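Local coordinates for protein hydrogenase maturation protease (Wolinella succinogenes, PDB 3PU6) that probably acts as an endopeptidase in hydrogenase maturation, activating the enzyme by proteolytic processing of its precursor, at residues Pro44-Arg52 / Leu96-Cys104; Pro56-Gly67 / Ile103-Val114. All blocks are in the same frame, centred on the assembly; numbering follows the deposited sequence.

Contact 1 of 2, residues Pro44-Arg52 / Leu96-Cys104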
ATOM      1  N   PRO A  44      10.335   2.891   3.024  1.00 39.72           N
ATOM      2  CA  PRO A  44       9.123   3.136   3.802  1.00 39.25           C
ATOM      3  C   PRO A  44       9.455   3.577   5.209  1.00 40.79           C
ATOM      4  O   PRO A  44       8.652   4.254   5.845  1.00 38.08           O
ATOM      5  CB  PRO A  44       8.484   1.749   3.869  1.00 39.23           C
ATOM      6  CG  PRO A  44       8.930   1.084   2.679  1.00 37.63           C
ATOM      7  CD  PRO A  44      10.320   1.543   2.442  1.00 39.05           C
ATOM      8  N   GLU A  45      10.628   3.178   5.691  1.00 41.57           N
ATOM      9  CA  GLU A  45      11.017   3.491   7.055  1.00 41.87           C
ATOM     10  C   GLU A  45      11.295   4.981   7.150  1.00 40.05           C
ATOM     11  O   GLU A  45      11.174   5.577   8.210  1.00 39.85           O
ATOM     12  CB  GLU A  45      12.223   2.668   7.498  1.00 42.37           C
ATOM     13  CG  GLU A  45      13.486   2.911   6.679  1.00 45.85           C
ATOM     14  CD  GLU A  45      13.554   2.050   5.420  1.00 48.08           C
ATOM     15  OE1 GLU A  45      12.484   1.708   4.868  1.00 45.97           O
ATOM     16  OE2 GLU A  45      14.683   1.715   4.984  1.00 50.08           O
ATOM     17  N   SER A  46      11.627   5.584   6.022  1.00 37.99           N
ATOM     18  CA  SER A  46      11.773   7.015   5.978  1.00 38.79           C
ATOM     19  C   SER A  46      10.468   7.723   6.368  1.00 40.49           C
ATOM     20  O   SER A  46      10.459   8.933   6.580  1.00 41.21           O
ATOM     21  CB  SER A  46      12.178   7.458   4.580  1.00 39.59           C
ATOM     22  OG  SER A  46      11.028   7.822   3.830  1.00 41.39           O
ATOM     23  N   GLU A  47       9.364   6.980   6.450  1.00 39.91           N
ATOM     24  CA  GLU A  47       8.066   7.584   6.758  1.00 39.06           C
ATOM     25  C   GLU A  47       7.576   7.370   8.187  1.00 39.65           C
ATOM     26  O   GLU A  47       6.487   7.812   8.529  1.00 40.50           O
ATOM     27  CB  GLU A  47       6.986   7.086   5.803  1.00 38.17           C
ATOM     28  CG  GLU A  47       7.304   7.286   4.353  1.00 38.43           C
ATOM     29  CD  GLU A  47       7.508   8.728   4.017  1.00 39.34           C
ATOM     30  OE1 GLU A  47       6.510   9.476   4.014  1.00 41.08           O
ATOM     31  OE2 GLU A  47       8.665   9.115   3.751  1.00 40.57           O
ATOM     32  N   PHE A  48       8.358   6.704   9.027  1.00 39.67           N
ATOM     33  CA  PHE A  48       7.877   6.396  10.366  1.00 40.30           C
ATOM     34  C   PHE A  48       7.703   7.637  11.219  1.00 40.61           C
ATOM     35  O   PHE A  48       6.825   7.691  12.073  1.00 41.53           O
ATOM     36  CB  PHE A  48       8.805   5.428  11.080  1.00 40.02           C
ATOM     37  CG  PHE A  48       8.916   4.118  10.414  1.00 41.90           C
ATOM     38  CD1 PHE A  48       8.011   3.758   9.428  1.00 40.85           C
ATOM     39  CD2 PHE A  48       9.906   3.223  10.782  1.00 41.49           C
ATOM     40  CE1 PHE A  48       8.107   2.551   8.808  1.00 40.55           C
ATOM     41  CE2 PHE A  48      10.004   2.015  10.171  1.00 40.52           C
ATOM     42  CZ  PHE A  48       9.101   1.670   9.183  1.00 41.53           C
ATOM     43  N   GLY A  49       8.554   8.625  10.999  1.00 38.84           N
ATOM     44  CA  GLY A  49       8.524   9.805  11.823  1.00 40.27           C
ATOM     45  C   GLY A  49       7.173  10.464  11.723  1.00 39.20           C
ATOM     46  O   GLY A  49       6.490  10.643  12.728  1.00 38.13           O
ATOM     47  N   LYS A  50       6.804  10.816  10.494  1.00 38.54           N
ATOM     48  CA  LYS A  50       5.508  11.392  10.180  1.00 39.27           C
ATOM     49  C   LYS A  50       4.361  10.531  10.696  1.00 40.20           C
ATOM     50  O   LYS A  50       3.317  11.042  11.118  1.00 38.39           O
ATOM     51  CB  LYS A  50       5.349  11.518   8.671  1.00 42.11           C
ATOM     52  CG  LYS A  50       6.551  12.031   7.928  1.00 42.76           C
ATOM     53  CD  LYS A  50       6.187  12.203   6.468  1.00 46.83           C
ATOM     54  CE  LYS A  50       7.171  13.110   5.755  1.00 54.27           C
ATOM     55  NZ  LYS A  50       6.664  13.549   4.417  1.00 60.54           N
ATOM     56  N   LEU A  51       4.557   9.220  10.615  1.00 38.32           N
ATOM     57  CA  LEU A  51       3.566   8.284  11.066  1.00 38.16           C
ATOM     58  C   LEU A  51       3.361   8.328  12.573  1.00 39.08           C
ATOM     59  O   LEU A  51       2.228   8.374  13.030  1.00 38.92           O
ATOM     60  CB  LEU A  51       3.911   6.871  10.607  1.00 40.71           C
ATOM     61  CG  LEU A  51       3.620   6.575   9.130  1.00 41.82           C
ATOM     62  CD1 LEU A  51       4.107   5.172   8.749  1.00 38.47           C
ATOM     63  CD2 LEU A  51       2.136   6.757   8.808  1.00 38.84           C
ATOM     64  N   ARG A  52       4.435   8.291  13.353  1.00 38.94           N
ATOM     65  CA  ARG A  52       4.276   8.373  14.798  1.00 38.88           C
ATOM     66  C   ARG A  52       3.525   9.653  15.116  1.00 40.66           C
ATOM     67  O   ARG A  52       2.616   9.685  15.947  1.00 40.08           O
ATOM     68  CB  ARG A  52       5.622   8.428  15.504  1.00 40.72           C
ATOM     69  CG  ARG A  52       6.516   7.212  15.338  1.00 45.04           C
ATOM     70  CD  ARG A  52       7.933   7.492  15.885  1.00 43.90           C
ATOM     71  NE  ARG A  52       8.910   6.534  15.355  1.00 48.37           N
ATOM     72  CZ  ARG A  52      10.024   6.861  14.699  1.00 49.19           C
ATOM     73  NH1 ARG A  52      10.321   8.144  14.515  1.00 49.27           N
ATOM     74  NH2 ARG A  52      10.853   5.912  14.245  1.00 44.95           N
ATOM     75  N   LEU A  96       8.482  -4.120   8.536  1.00 45.98           N
ATOM     76  CA  LEU A  96       7.701  -2.929   8.315  1.00 44.71           C
ATOM     77  C   LEU A  96       6.319  -3.083   8.944  1.00 45.75           C
ATOM     78  O   LEU A  96       5.872  -2.260   9.760  1.00 44.89           O
ATOM     79  CB  LEU A  96       7.554  -2.704   6.823  1.00 43.83           C
ATOM     80  CG  LEU A  96       6.776  -1.427   6.571  1.00 44.77           C
ATOM     81  CD1 LEU A  96       7.464  -0.290   7.296  1.00 42.00           C
ATOM     82  CD2 LEU A  96       6.694  -1.159   5.094  1.00 44.48           C
ATOM     83  N   ILE A  97       5.649  -4.160   8.559  1.00 44.89           N
ATOM     84  CA  ILE A  97       4.301  -4.426   9.018  1.00 44.61           C
ATOM     85  C   ILE A  97       4.180  -4.493  10.536  1.00 44.16           C
ATOM     86  O   ILE A  97       3.186  -4.042  11.092  1.00 44.55           O
ATOM     87  CB  ILE A  97       3.781  -5.732   8.426  1.00 43.67           C
ATOM     88  CG1 ILE A  97       3.445  -5.541   6.949  1.00 42.69           C
ATOM     89  CG2 ILE A  97       2.582  -6.209   9.201  1.00 42.24           C
ATOM     90  CD1 ILE A  97       3.209  -6.851   6.220  1.00 42.98           C
ATOM     91  N   SER A  98       5.165  -5.077  11.211  1.00 44.33           N
ATOM     92  CA  SER A  98       5.071  -5.223  12.665  1.00 44.07           C
ATOM     93  C   SER A  98       5.387  -3.910  13.352  1.00 43.68           C
ATOM     94  O   SER A  98       5.000  -3.685  14.494  1.00 43.44           O
ATOM     95  CB  SER A  98       5.961  -6.351  13.197  1.00 44.48           C
ATOM     96  OG  SER A  98       7.271  -6.265  12.677  1.00 47.45           O
ATOM     97  N   TYR A  99       6.077  -3.028  12.646  1.00 43.78           N
ATOM     98  CA  TYR A  99       6.297  -1.712  13.186  1.00 42.76           C
ATOM     99  C   TYR A  99       4.989  -0.943  13.148  1.00 42.80           C
ATOM    100  O   TYR A  99       4.597  -0.314  14.133  1.00 41.57           O
ATOM    101  CB  TYR A  99       7.353  -0.951  12.404  1.00 41.60           C
ATOM    102  CG  TYR A  99       7.441   0.458  12.897  1.00 42.18           C
ATOM    103  CD1 TYR A  99       6.931   1.511  12.144  1.00 43.54           C
ATOM    104  CD2 TYR A  99       7.979   0.740  14.155  1.00 42.23           C
ATOM    105  CE1 TYR A  99       6.987   2.827  12.617  1.00 43.13           C
ATOM    106  CE2 TYR A  99       8.044   2.047  14.638  1.00 42.55           C
ATOM    107  CZ  TYR A  99       7.542   3.085  13.863  1.00 44.35           C
ATOM    108  OH  TYR A  99       7.588   4.379  14.327  1.00 46.90           O
ATOM    109  N   LEU A 100       4.319  -1.002  12.000  1.00 42.41           N
ATOM    110  CA  LEU A 100       3.080  -0.261  11.797  1.00 41.09           C
ATOM    111  C   LEU A 100       1.997  -0.694  12.784  1.00 40.56           C
ATOM    112  O   LEU A 100       1.280   0.142  13.334  1.00 40.18           O
ATOM    113  CB  LEU A 100       2.589  -0.423  10.361  1.00 39.71           C
ATOM    114  CG  LEU A 100       3.594  -0.055   9.273  1.00 40.85           C
ATOM    115  CD1 LEU A 100       3.062  -0.471   7.915  1.00 39.62           C
ATOM    116  CD2 LEU A 100       3.937   1.434   9.307  1.00 39.34           C
ATOM    117  N   ARG A 101       1.898  -1.998  13.017  1.00 40.21           N
ATOM    118  CA  ARG A 101       0.928  -2.526  13.957  1.00 40.41           C
ATOM    119  C   ARG A 101       1.161  -1.929  15.327  1.00 40.73           C
ATOM    120  O   ARG A 101       0.244  -1.860  16.145  1.00 41.00           O
ATOM    121  CB  ARG A 101       1.033  -4.041  14.059  1.00 41.16           C
ATOM    122  CG  ARG A 101       0.750  -4.781  12.789  1.00 41.71           C
ATOM    123  CD  ARG A 101       1.063  -6.273  12.962  1.00 44.94           C
ATOM    124  NE  ARG A 101      -0.058  -7.061  13.467  1.00 42.70           N
ATOM    125  CZ  ARG A 101      -0.220  -7.427  14.734  1.00 43.99           C
ATOM    126  NH1 ARG A 101       0.666  -7.075  15.653  1.00 44.12           N
ATOM    127  NH2 ARG A 101      -1.276  -8.148  15.087  1.00 44.15           N
ATOM    128  N   GLY A 102       2.399  -1.519  15.576  1.00 40.71           N
ATOM    129  CA  GLY A 102       2.766  -0.936  16.850  1.00 39.78           C
ATOM    130  C   GLY A 102       2.377   0.521  16.933  1.00 40.60           C
ATOM    131  O   GLY A 102       2.057   1.020  18.000  1.00 41.17           O
ATOM    132  N   ILE A 103       2.418   1.211  15.801  1.00 40.88           N
ATOM    133  CA  ILE A 103       1.890   2.559  15.736  1.00 41.70           C
ATOM    134  C   ILE A 103       0.361   2.525  15.771  1.00 41.41           C
ATOM    135  O   ILE A 103      -0.277   3.367  16.402  1.00 41.18           O
ATOM    136  CB  ILE A 103       2.253   3.257  14.413  1.00 42.76           C
ATOM    137  CG1 ILE A 103       3.744   3.364  14.194  1.00 39.90           C
ATOM    138  CG2 ILE A 103       1.653   4.675  14.350  1.00 42.40           C
ATOM    139  CD1 ILE A 103       4.008   4.271  13.025  1.00 40.90           C
ATOM    140  N   CYS A 104      -0.211   1.545  15.074  1.00 41.54           N
ATOM    141  CA  CYS A 104      -1.633   1.540  14.740  1.00 40.33           C
ATOM    142  C   CYS A 104      -2.252   0.154  14.792  1.00 41.86           C
ATOM    143  O   CYS A 104      -1.700  -0.792  14.242  1.00 41.61           O
ATOM    144  CB  CYS A 104      -1.794   2.059  13.325  1.00 38.28           C
ATOM    145  SG  CYS A 104      -3.459   2.366  12.895  1.00 37.74           S
TER
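Phe-48 stacked on Tyr-99 is the centre of a helix-helix contact in the outer layer of an alpha/beta sandwich, where helices 48-54 and 94-103 run side by side over one face of the central sheet. The axes of their segments lie 10.9 Å apart at 22°, so the helices are close to parallel. They draw together toward their C-terminal ends: CA of Phe-48 and CA of Leu-100 are 8.3 Å apart, CA of Arg-52 and CA of Ile-103 only 6.4 Å.

The rings of Phe-48 and Tyr-99 meet face to face, with centroids 4.0 Å apart and planes inclined by 28°. Tyr-99 has CG anti to its backbone N (chi1 174°), which carries the ring across to Phe-48. There its CD1 sits over the middle of the phenyl ring, while CA of Glu-45 covers the opposite face, so the Phe-48 ring is sandwiched, which would limit its tilting.

Nearer the N-terminal ends of the two segments, Leu-96 CD2 meets Pro-44 CB at 3.6 Å. On the side facing the sheet, Leu-51 does double duty, with CD1 3.8 Å from Leu-100 CD2 and CB 3.6 Å from Ile-103 CD1; its side chain also touches Val-6 of strand 5-10.

On the outer side, the extended chain of Arg-52 lays its guanidinium nearly perpendicular to the tyrosine ring, and NE gives a weak, bent hydrogen bond to Tyr-99 OH at 2.7 Å.

Contact 2 of 2, residues Pro56-Gly67 / Ile103-Val114; sequences PDVIVVADAMSG and ICSKTIFLGISV
Met-65, modelled as selenomethionine, has CG between its backbone N and carbonyl carbon (chi1 41°) and runs extended beyond, which sends SE across to the neighbouring strand. Phe-109 has CG anti to the backbone N (chi1 -178°), and its ring reaches toward strand 58-66, with CD1 by Val-61 CG1 and the CE2 edge facing Met-65 SE. The result is a Met-aromatic contact at the ring edge: SE lies 5.3 Å from the Phe-109 centroid, 88° off the ring normal. Gly-111, two residues after Phe-109, has no side chain, and SE rests on its backbone, 3.6 Å from Gly-111 CA.

These groups sit on two adjacent parallel strands, 58-66 and 106-114, in the middle of the sheet of this alpha/beta fold. Ile-59, Val-61, Asp-63 and Met-65 each give their N-H to one residue of 106-114 and accept, at their carbonyl, from the residue two further on. Ile-108 N meets Ile-59 O at 2.8 Å, nearly straight, whereas Val-114 N reaches Met-65 O at 2.8 Å from well above the carbonyl plane.

On the other face, Val-60 CG2 packs on Ile-108 CB at 4.1 Å and Ala-64 CB on Val-114 CG2 at 3.8 Å, under helices 20-31 and 128-147. Val-58 and Val-60 turn their backbone bonds to strand 5-10. Over its first half, strand 58-66 is therefore hydrogen-bonded on both edges, which satisfies much of the buried backbone there.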
ATOM      1  N   PRO A  56      -2.237   7.866  13.088  1.00 42.36           N
ATOM      2  CA  PRO A  56      -3.399   7.508  12.259  1.00 38.54           C
ATOM      3  C   PRO A  56      -4.335   6.545  12.975  1.00 37.38           C
ATOM      4  O   PRO A  56      -3.889   5.827  13.866  1.00 37.75           O
ATOM      5  CB  PRO A  56      -2.772   6.805  11.046  1.00 37.32           C
ATOM      6  CG  PRO A  56      -1.335   7.169  11.064  1.00 41.12           C
ATOM      7  CD  PRO A  56      -0.967   7.408  12.496  1.00 41.01           C
ATOM      8  N   ASP A  57      -5.611   6.543  12.590  1.00 36.87           N
ATOM      9  CA  ASP A  57      -6.559   5.527  13.047  1.00 37.06           C
ATOM     10  C   ASP A  57      -6.410   4.296  12.161  1.00 37.00           C
ATOM     11  O   ASP A  57      -6.498   3.162  12.625  1.00 36.97           O
ATOM     12  CB  ASP A  57      -8.003   6.025  12.956  1.00 36.71           C
ATOM     13  CG  ASP A  57      -8.292   7.180  13.899  1.00 39.23           C
ATOM     14  OD1 ASP A  57      -8.066   7.030  15.117  1.00 39.92           O
ATOM     15  OD2 ASP A  57      -8.771   8.236  13.418  1.00 40.10           O
ATOM     16  N   VAL A  58      -6.185   4.546  10.877  1.00 36.15           N
ATOM     17  CA  VAL A  58      -6.043   3.497   9.887  1.00 35.54           C
ATOM     18  C   VAL A  58      -4.797   3.664   9.007  1.00 35.38           C
ATOM     19  O   VAL A  58      -4.591   4.704   8.393  1.00 34.88           O
ATOM     20  CB  VAL A  58      -7.250   3.490   8.957  1.00 34.32           C
ATOM     21  CG1 VAL A  58      -7.096   2.419   7.908  1.00 34.22           C
ATOM     22  CG2 VAL A  58      -8.504   3.292   9.754  1.00 36.81           C
ATOM     23  N   ILE A  59      -3.986   2.618   8.933  1.00 35.30           N
ATOM     24  CA  ILE A  59      -2.887   2.555   7.980  1.00 34.35           C
ATOM     25  C   ILE A  59      -3.104   1.421   6.982  1.00 32.63           C
ATOM     26  O   ILE A  59      -3.168   0.253   7.341  1.00 31.19           O
ATOM     27  CB  ILE A  59      -1.520   2.309   8.664  1.00 34.57           C
ATOM     28  CG1 ILE A  59      -1.235   3.388   9.703  1.00 35.62           C
ATOM     29  CG2 ILE A  59      -0.418   2.233   7.620  1.00 31.53           C
ATOM     30  CD1 ILE A  59      -0.054   3.077  10.577  1.00 37.75           C
ATOM     31  N   VAL A  60      -3.221   1.787   5.720  1.00 32.56           N
ATOM     32  CA  VAL A  60      -3.134   0.829   4.654  1.00 31.71           C
ATOM     33  C   VAL A  60      -1.736   0.925   4.061  1.00 32.36           C
ATOM     34  O   VAL A  60      -1.293   2.006   3.656  1.00 31.52           O
ATOM     35  CB  VAL A  60      -4.168   1.110   3.569  1.00 32.17           C
ATOM     36  CG1 VAL A  60      -3.917   0.230   2.367  1.00 30.60           C
ATOM     37  CG2 VAL A  60      -5.559   0.877   4.113  1.00 33.84           C
ATOM     38  N   VAL A  61      -1.042  -0.212   4.040  1.00 31.89           N
ATOM     39  CA  VAL A  61       0.277  -0.314   3.434  1.00 31.28           C
ATOM     40  C   VAL A  61       0.138  -1.110   2.148  1.00 29.87           C
ATOM     41  O   VAL A  61      -0.205  -2.269   2.187  1.00 30.34           O
ATOM     42  CB  VAL A  61       1.330  -0.941   4.413  1.00 31.46           C
ATOM     43  CG1 VAL A  61       0.825  -2.229   5.025  1.00 31.61           C
ATOM     44  CG2 VAL A  61       2.658  -1.167   3.718  1.00 30.92           C
ATOM     45  N   ALA A  62       0.370  -0.464   1.011  1.00 29.81           N
ATOM     46  CA  ALA A  62       0.255  -1.113  -0.285  1.00 29.77           C
ATOM     47  C   ALA A  62       1.611  -1.404  -0.952  1.00 30.62           C
ATOM     48  O   ALA A  62       2.542  -0.606  -0.862  1.00 30.51           O
ATOM     49  CB  ALA A  62      -0.598  -0.283  -1.197  1.00 27.82           C
ATOM     50  N   ASP A  63       1.697  -2.545  -1.639  1.00 30.33           N
ATOM     51  CA  ASP A  63       2.946  -2.987  -2.265  1.00 31.06           C
ATOM     52  C   ASP A  63       2.688  -3.884  -3.458  1.00 30.51           C
ATOM     53  O   ASP A  63       1.684  -4.568  -3.508  1.00 30.21           O
ATOM     54  CB  ASP A  63       3.827  -3.750  -1.265  1.00 30.00           C
ATOM     55  CG  ASP A  63       5.298  -3.719  -1.655  1.00 34.16           C
ATOM     56  OD1 ASP A  63       5.626  -3.028  -2.655  1.00 33.38           O
ATOM     57  OD2 ASP A  63       6.133  -4.366  -0.967  1.00 35.92           O
ATOM     58  N   ALA A  64       3.604  -3.875  -4.418  1.00 31.07           N
ATOM     59  CA  ALA A  64       3.631  -4.897  -5.453  1.00 30.79           C
ATOM     60  C   ALA A  64       4.025  -6.214  -4.804  1.00 32.08           C
ATOM     61  O   ALA A  64       4.824  -6.244  -3.869  1.00 31.24           O
ATOM     62  CB  ALA A  64       4.630  -4.536  -6.535  1.00 29.22           C
HETATM   63  N   MSE A  65       3.454  -7.313  -5.275  1.00 32.88           N
HETATM   64  CA  MSE A  65       4.004  -8.613  -4.895  1.00 35.93           C
HETATM   65  C   MSE A  65       4.108  -9.511  -6.110  1.00 33.81           C
HETATM   66  O   MSE A  65       3.126  -9.763  -6.801  1.00 32.91           O
HETATM   67  CB  MSE A  65       3.232  -9.259  -3.751  1.00 36.24           C
HETATM   68  CG  MSE A  65       1.747  -9.099  -3.858  1.00 36.89           C
HETATM   69 SE   MSE A  65       0.870  -9.811  -2.277  1.00 72.37          SE
HETATM   70  CE  MSE A  65      -0.882 -10.306  -3.064  1.00 35.41           C
ATOM     71  N   SER A  66       5.331  -9.944  -6.392  1.00 36.00           N
ATOM     72  CA  SER A  66       5.633 -10.591  -7.670  1.00 36.76           C
ATOM     73  C   SER A  66       5.609 -12.116  -7.595  1.00 37.93           C
ATOM     74  O   SER A  66       5.537 -12.695  -6.506  1.00 36.82           O
ATOM     75  CB  SER A  66       6.954 -10.080  -8.272  1.00 35.27           C
ATOM     76  OG  SER A  66       7.957  -9.912  -7.282  1.00 38.11           O
ATOM     77  N   GLY A  67       5.652 -12.735  -8.777  1.00 38.61           N
ATOM     78  CA  GLY A  67       5.514 -14.174  -8.944  1.00 40.38           C
ATOM     79  C   GLY A  67       5.311 -14.582 -10.397  1.00 39.80           C
ATOM     80  O   GLY A  67       5.187 -13.730 -11.280  1.00 37.42           O
ATOM     81  N   ILE A 103       2.418   1.211  15.801  1.00 40.88           N
ATOM     82  CA  ILE A 103       1.890   2.559  15.736  1.00 41.70           C
ATOM     83  C   ILE A 103       0.361   2.525  15.771  1.00 41.41           C
ATOM     84  O   ILE A 103      -0.277   3.367  16.402  1.00 41.18           O
ATOM     85  CB  ILE A 103       2.253   3.257  14.413  1.00 42.76           C
ATOM     86  CG1 ILE A 103       3.744   3.364  14.194  1.00 39.90           C
ATOM     87  CG2 ILE A 103       1.653   4.675  14.350  1.00 42.40           C
ATOM     88  CD1 ILE A 103       4.008   4.271  13.025  1.00 40.90           C
ATOM     89  N   CYS A 104      -0.211   1.545  15.074  1.00 41.54           N
ATOM     90  CA  CYS A 104      -1.633   1.540  14.740  1.00 40.33           C
ATOM     91  C   CYS A 104      -2.252   0.154  14.792  1.00 41.86           C
ATOM     92  O   CYS A 104      -1.700  -0.792  14.242  1.00 41.61           O
ATOM     93  CB  CYS A 104      -1.794   2.059  13.325  1.00 38.28           C
ATOM     94  SG  CYS A 104      -3.459   2.366  12.895  1.00 37.74           S
ATOM     95  N   SER A 105      -3.414   0.035  15.425  1.00 43.98           N
ATOM     96  CA  SER A 105      -4.127  -1.246  15.494  1.00 44.01           C
ATOM     97  C   SER A 105      -4.745  -1.651  14.144  1.00 44.13           C
ATOM     98  O   SER A 105      -4.564  -2.788  13.679  1.00 43.20           O
ATOM     99  CB  SER A 105      -5.217  -1.183  16.561  1.00 46.90           C
ATOM    100  OG  SER A 105      -6.162  -0.174  16.249  1.00 49.00           O
ATOM    101  N   LYS A 106      -5.477  -0.723  13.527  1.00 40.45           N
ATOM    102  CA  LYS A 106      -5.951  -0.918  12.166  1.00 39.13           C
ATOM    103  C   LYS A 106      -4.848  -0.805  11.120  1.00 38.17           C
ATOM    104  O   LYS A 106      -4.857   0.126  10.316  1.00 35.76           O
ATOM    105  CB  LYS A 106      -7.028   0.086  11.809  1.00 39.23           C
ATOM    106  CG  LYS A 106      -8.430  -0.399  12.041  1.00 44.78           C
ATOM    107  CD  LYS A 106      -8.625  -1.825  11.551  1.00 44.07           C
ATOM    108  CE  LYS A 106     -10.054  -2.269  11.825  1.00 44.49           C
ATOM    109  NZ  LYS A 106     -10.193  -3.742  11.722  1.00 47.46           N
ATOM    110  N   THR A 107      -3.914  -1.756  11.120  1.00 36.48           N
ATOM    111  CA  THR A 107      -2.979  -1.885  10.017  1.00 34.80           C
ATOM    112  C   THR A 107      -3.476  -2.891   8.991  1.00 34.43           C
ATOM    113  O   THR A 107      -3.541  -4.090   9.248  1.00 34.82           O
ATOM    114  CB  THR A 107      -1.579  -2.332  10.462  1.00 36.76           C
ATOM    115  OG1 THR A 107      -1.056  -1.395  11.411  1.00 39.51           O
ATOM    116  CG2 THR A 107      -0.647  -2.404   9.247  1.00 33.71           C
ATOM    117  N   ILE A 108      -3.790  -2.390   7.812  1.00 32.04           N
ATOM    118  CA  ILE A 108      -4.284  -3.219   6.747  1.00 30.92           C
ATOM    119  C   ILE A 108      -3.246  -3.367   5.650  1.00 29.82           C
ATOM    120  O   ILE A 108      -2.697  -2.376   5.191  1.00 30.19           O
ATOM    121  CB  ILE A 108      -5.586  -2.615   6.174  1.00 31.22           C
ATOM    122  CG1 ILE A 108      -6.705  -2.728   7.217  1.00 31.74           C
ATOM    123  CG2 ILE A 108      -5.964  -3.289   4.865  1.00 30.03           C
ATOM    124  CD1 ILE A 108      -7.658  -1.588   7.195  1.00 32.88           C
ATOM    125  N   PHE A 109      -2.978  -4.608   5.233  1.00 30.80           N
ATOM    126  CA  PHE A 109      -2.114  -4.864   4.073  1.00 30.07           C
ATOM    127  C   PHE A 109      -2.908  -4.960   2.773  1.00 29.47           C
ATOM    128  O   PHE A 109      -3.963  -5.566   2.738  1.00 30.60           O
ATOM    129  CB  PHE A 109      -1.232  -6.121   4.257  1.00 30.16           C
ATOM    130  CG  PHE A 109      -0.301  -6.381   3.087  1.00 30.48           C
ATOM    131  CD1 PHE A 109       0.852  -5.632   2.911  1.00 31.56           C
ATOM    132  CD2 PHE A 109      -0.610  -7.339   2.133  1.00 30.09           C
ATOM    133  CE1 PHE A 109       1.684  -5.846   1.800  1.00 32.38           C
ATOM    134  CE2 PHE A 109       0.219  -7.558   1.031  1.00 30.29           C
ATOM    135  CZ  PHE A 109       1.357  -6.813   0.863  1.00 32.03           C
ATOM    136  N   LEU A 110      -2.389  -4.348   1.715  1.00 29.11           N
ATOM    137  CA  LEU A 110      -2.957  -4.462   0.377  1.00 29.67           C
ATOM    138  C   LEU A 110      -1.906  -4.863  -0.657  1.00 30.01           C
ATOM    139  O   LEU A 110      -1.145  -4.017  -1.121  1.00 30.09           O
ATOM    140  CB  LEU A 110      -3.575  -3.133  -0.043  1.00 30.27           C
ATOM    141  CG  LEU A 110      -4.478  -3.093  -1.288  1.00 31.08           C
ATOM    142  CD1 LEU A 110      -5.212  -1.776  -1.348  1.00 30.93           C
ATOM    143  CD2 LEU A 110      -3.720  -3.324  -2.582  1.00 30.99           C
ATOM    144  N   GLY A 111      -1.869  -6.146  -1.018  1.00 30.32           N
ATOM    145  CA  GLY A 111      -0.900  -6.656  -1.972  1.00 30.28           C
ATOM    146  C   GLY A 111      -1.448  -6.706  -3.381  1.00 30.43           C
ATOM    147  O   GLY A 111      -2.548  -7.193  -3.602  1.00 31.78           O
ATOM    148  N   ILE A 112      -0.683  -6.191  -4.334  1.00 29.72           N
ATOM    149  CA  ILE A 112      -1.085  -6.160  -5.728  1.00 28.99           C
ATOM    150  C   ILE A 112      -0.094  -7.022  -6.454  1.00 29.32           C
ATOM    151  O   ILE A 112       1.086  -6.706  -6.518  1.00 30.83           O
ATOM    152  CB  ILE A 112      -1.065  -4.732  -6.298  1.00 28.24           C
ATOM    153  CG1 ILE A 112      -1.929  -3.813  -5.438  1.00 28.90           C
ATOM    154  CG2 ILE A 112      -1.528  -4.688  -7.752  1.00 27.37           C
ATOM    155  CD1 ILE A 112      -1.613  -2.327  -5.622  1.00 30.24           C
ATOM    156  N   SER A 113      -0.564  -8.138  -6.976  1.00 29.45           N
ATOM    157  CA  SER A 113       0.351  -9.096  -7.552  1.00 30.39           C
ATOM    158  C   SER A 113       0.787  -8.606  -8.921  1.00 29.42           C
ATOM    159  O   SER A 113      -0.030  -8.067  -9.678  1.00 26.87           O
ATOM    160  CB  SER A 113      -0.250 -10.507  -7.591  1.00 30.20           C
ATOM    161  OG  SER A 113      -1.387 -10.582  -8.425  1.00 35.00           O
ATOM    162  N   VAL A 114       2.088  -8.748  -9.200  1.00 28.45           N
ATOM    163  CA  VAL A 114       2.654  -8.349 -10.486  1.00 28.35           C
ATOM    164  C   VAL A 114       3.448  -9.498 -11.065  1.00 27.98           C
ATOM    165  O   VAL A 114       3.898 -10.348 -10.340  1.00 29.89           O
ATOM    166  CB  VAL A 114       3.517  -7.048 -10.398  1.00 29.08           C
ATOM    167  CG1 VAL A 114       2.634  -5.818 -10.183  1.00 28.27           C
ATOM    168  CG2 VAL A 114       4.534  -7.134  -9.296  1.00 29.01           C
TER

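How the contacts relate
From the N terminus, the segments follow as 44-52, 56-67, 96-104 and 103-114, so the two contacts alternate and cross. Contact 1 closes a loop of 43 residues that contains strand 58-66, and contact 2 closes one of 35 residues that contains most of helix 94-103. Each contact thus joins the same two helix-strand units, 48-54 with 58-66 and 94-103 with 106-114: contact 1 through their helices, contact 2 through their strands. Ile-103 and Cys-104, at the turn from helix to strand, belong to both. The layers touch where Leu-100 CD1 lies 3.9 Å from Val-61 CB, which ties the helix pair to the sheet.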